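Local coordinates for mucus binding proteinn (Lactobacillus reuteri, PDB 4MT5), which probably helps this gut bacterium adhere to mucus, as a cell-wall-anchored surface protein of which this chain is one mucin-binding Mub repeat, at residues 3-8 with 19-24. Sequence-based numbering, arbitrary orientation.
Sequences TAYVKY and QDDLHG
Tyr-5 and Asp-21 stand side by side as a non-hydrogen-bonded pair in an antiparallel beta hairpin of the mucin-binding domain, a ubiquitin-like beta-grasp fold. Tyr-5 CG lies anti to its carbonyl carbon (chi1 -68°), which lays the ring alongside the Asp-21 carboxylate, CE1 being 3.6 Å from Asp-21 CG. Gln-19 crosses the same ring obliquely from the other side of its plane, its NE2 3.2 Å from Tyr-5 CD1 and the amide turned 49° from the ring. Thr-3 CG2 sits over one ring face, near the rim, and also touches Asp-21 OD1. An alanine at Tyr-5 would probably leave the Gln-19 amide and the Thr-3 methyl without the ring that lies between them, the amide freer to turn. Through its OE1, Gln-19 also meets the Lys-7 aliphatic chain. On the other face of the sheet, Val-6 CG2 packs 3.8 Å from Leu-22 CD1, and Tyr-32 touches both side chains. Tyr-32 OH is hydrogen-bonded to Asp-20 OD2 and Tyr-8 OH, and Arg-18 salt-bridges Asp-20 OD1. Strand 65-77 pairs in parallel with the other edge of strand 2-10. Four backbone hydrogen bonds fix the register, among them Val-6 N to Asp-20 O at 3.0 Å, directed onto a carbonyl lone pair.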
loop_
_atom_site.group_PDB
_atom_site.type_symbol
_atom_site.label_atom_id
_atom_site.label_comp_id
_atom_site.label_asym_id
_atom_site.label_seq_id
_atom_site.Cartn_x
_atom_site.Cartn_y
_atom_site.Cartn_z
ATOM N N THR A 3 -10.947 -44.700 8.691
ATOM C CA THR A 3 -11.064 -43.379 8.112
ATOM C C THR A 3 -9.848 -42.564 8.512
ATOM O O THR A 3 -9.315 -42.721 9.609
ATOM C CB THR A 3 -12.368 -42.688 8.558
ATOM O OG1 THR A 3 -13.462 -43.238 7.815
ATOM C CG2 THR A 3 -12.320 -41.202 8.292
ATOM N N ALA A 4 -9.378 -41.726 7.600
ATOM C CA ALA A 4 -8.344 -40.777 7.944
ATOM C C ALA A 4 -8.686 -39.460 7.270
ATOM O O ALA A 4 -9.130 -39.447 6.123
ATOM C CB ALA A 4 -6.989 -41.290 7.501
ATOM N N TYR A 5 -8.506 -38.358 7.994
ATOM C CA TYR A 5 -8.864 -37.037 7.482
ATOM C C TYR A 5 -7.606 -36.218 7.222
ATOM O O TYR A 5 -6.667 -36.242 8.016
ATOM C CB TYR A 5 -9.750 -36.269 8.477
ATOM C CG TYR A 5 -11.139 -36.819 8.694
ATOM C CD1 TYR A 5 -12.069 -36.858 7.657
ATOM C CD2 TYR A 5 -11.536 -37.269 9.945
ATOM C CE1 TYR A 5 -13.360 -37.355 7.861
ATOM C CE2 TYR A 5 -12.819 -37.763 10.156
ATOM C CZ TYR A 5 -13.724 -37.802 9.114
ATOM O OH TYR A 5 -14.991 -38.296 9.338
ATOM N N VAL A 6 -7.588 -35.484 6.116
ATOM C CA VAL A 6 -6.494 -34.565 5.834
ATOM C C VAL A 6 -7.115 -33.178 5.687
ATOM O O VAL A 6 -7.923 -32.948 4.785
ATOM C CB VAL A 6 -5.730 -34.986 4.561
ATOM C CG1 VAL A 6 -4.623 -34.010 4.256
ATOM C CG2 VAL A 6 -5.163 -36.387 4.725
ATOM N N LYS A 7 -6.781 -32.272 6.602
ATOM C CA LYS A 7 -7.510 -31.003 6.725
ATOM C C LYS A 7 -6.588 -29.826 6.419
ATOM O O LYS A 7 -5.591 -29.612 7.113
ATOM C CB LYS A 7 -8.125 -30.878 8.132
ATOM C CG LYS A 7 -8.819 -29.565 8.430
ATOM C CD LYS A 7 -9.718 -29.622 9.693
ATOM C CE LYS A 7 -8.907 -29.563 10.991
ATOM N NZ LYS A 7 -9.757 -29.506 12.224
ATOM N N TYR A 8 -6.914 -29.081 5.366
ATOM C CA TYR A 8 -6.126 -27.930 4.944
ATOM C C TYR A 8 -6.737 -26.667 5.519
ATOM O O TYR A 8 -7.876 -26.330 5.196
ATOM C CB TYR A 8 -6.114 -27.813 3.418
ATOM C CG TYR A 8 -5.528 -28.987 2.678
ATOM C CD1 TYR A 8 -4.226 -28.952 2.206
ATOM C CD2 TYR A 8 -6.285 -30.137 2.442
ATOM C CE1 TYR A 8 -3.684 -30.045 1.515
ATOM C CE2 TYR A 8 -5.754 -31.228 1.760
ATOM C CZ TYR A 8 -4.454 -31.174 1.298
ATOM O OH TYR A 8 -3.928 -32.246 0.621
ATOM N N GLN A 19 -11.141 -30.576 3.050
ATOM C CA GLN A 19 -10.936 -31.753 3.877
ATOM C C GLN A 19 -11.123 -33.029 3.082
ATOM O O GLN A 19 -12.160 -33.240 2.459
ATOM C CB GLN A 19 -11.817 -31.750 5.119
ATOM C CG GLN A 19 -11.541 -32.949 5.994
ATOM C CD GLN A 19 -12.113 -32.829 7.385
ATOM O OE1 GLN A 19 -11.776 -31.902 8.134
ATOM N NE2 GLN A 19 -12.980 -33.777 7.750
ATOM N N ASP A 20 -10.096 -33.870 3.099
ATOM C CA ASP A 20 -10.136 -35.129 2.379
ATOM C C ASP A 20 -10.447 -36.318 3.290
ATOM O O ASP A 20 -9.748 -36.587 4.270
ATOM C CB ASP A 20 -8.831 -35.359 1.622
ATOM C CG ASP A 20 -8.631 -34.362 0.500
ATOM O OD1 ASP A 20 -9.538 -33.532 0.272
ATOM O OD2 ASP A 20 -7.567 -34.410 -0.164
ATOM N N ASP A 21 -11.510 -37.028 2.941
ATOM C CA ASP A 21 -11.943 -38.197 3.681
ATOM C C ASP A 21 -11.405 -39.460 2.997
ATOM O O ASP A 21 -11.864 -39.834 1.921
ATOM C CB ASP A 21 -13.474 -38.198 3.711
ATOM C CG ASP A 21 -14.047 -39.137 4.754
ATOM O OD1 ASP A 21 -13.290 -40.006 5.257
ATOM O OD2 ASP A 21 -15.262 -39.005 5.059
ATOM N N LEU A 22 -10.423 -40.111 3.602
ATOM C CA LEU A 22 -9.850 -41.313 3.003
ATOM C C LEU A 22 -10.251 -42.580 3.744
ATOM O O LEU A 22 -10.328 -42.591 4.974
ATOM C CB LEU A 22 -8.334 -41.212 2.948
ATOM C CG LEU A 22 -7.850 -40.117 2.006
ATOM C CD1 LEU A 22 -7.033 -39.097 2.760
ATOM C CD2 LEU A 22 -7.028 -40.740 0.900
ATOM N N HIS A 23 -10.487 -43.647 2.986
ATOM C CA HIS A 23 -10.953 -44.910 3.541
ATOM C C HIS A 23 -10.075 -46.062 3.118
ATOM O O HIS A 23 -9.622 -46.115 1.978
ATOM C CB HIS A 23 -12.372 -45.187 3.070
ATOM C CG HIS A 23 -13.320 -44.087 3.385
ATOM N ND1 HIS A 23 -13.895 -43.940 4.629
ATOM C CD2 HIS A 23 -13.779 -43.060 2.632
ATOM C CE1 HIS A 23 -14.680 -42.878 4.624
ATOM N NE2 HIS A 23 -14.627 -42.323 3.426
ATOM N N GLY A 24 -9.860 -47.004 4.029
ATOM C CA GLY A 24 -9.024 -48.158 3.741
ATOM C C GLY A 24 -8.945 -49.114 4.908
ATOM O O GLY A 24 -9.517 -48.853 5.962
#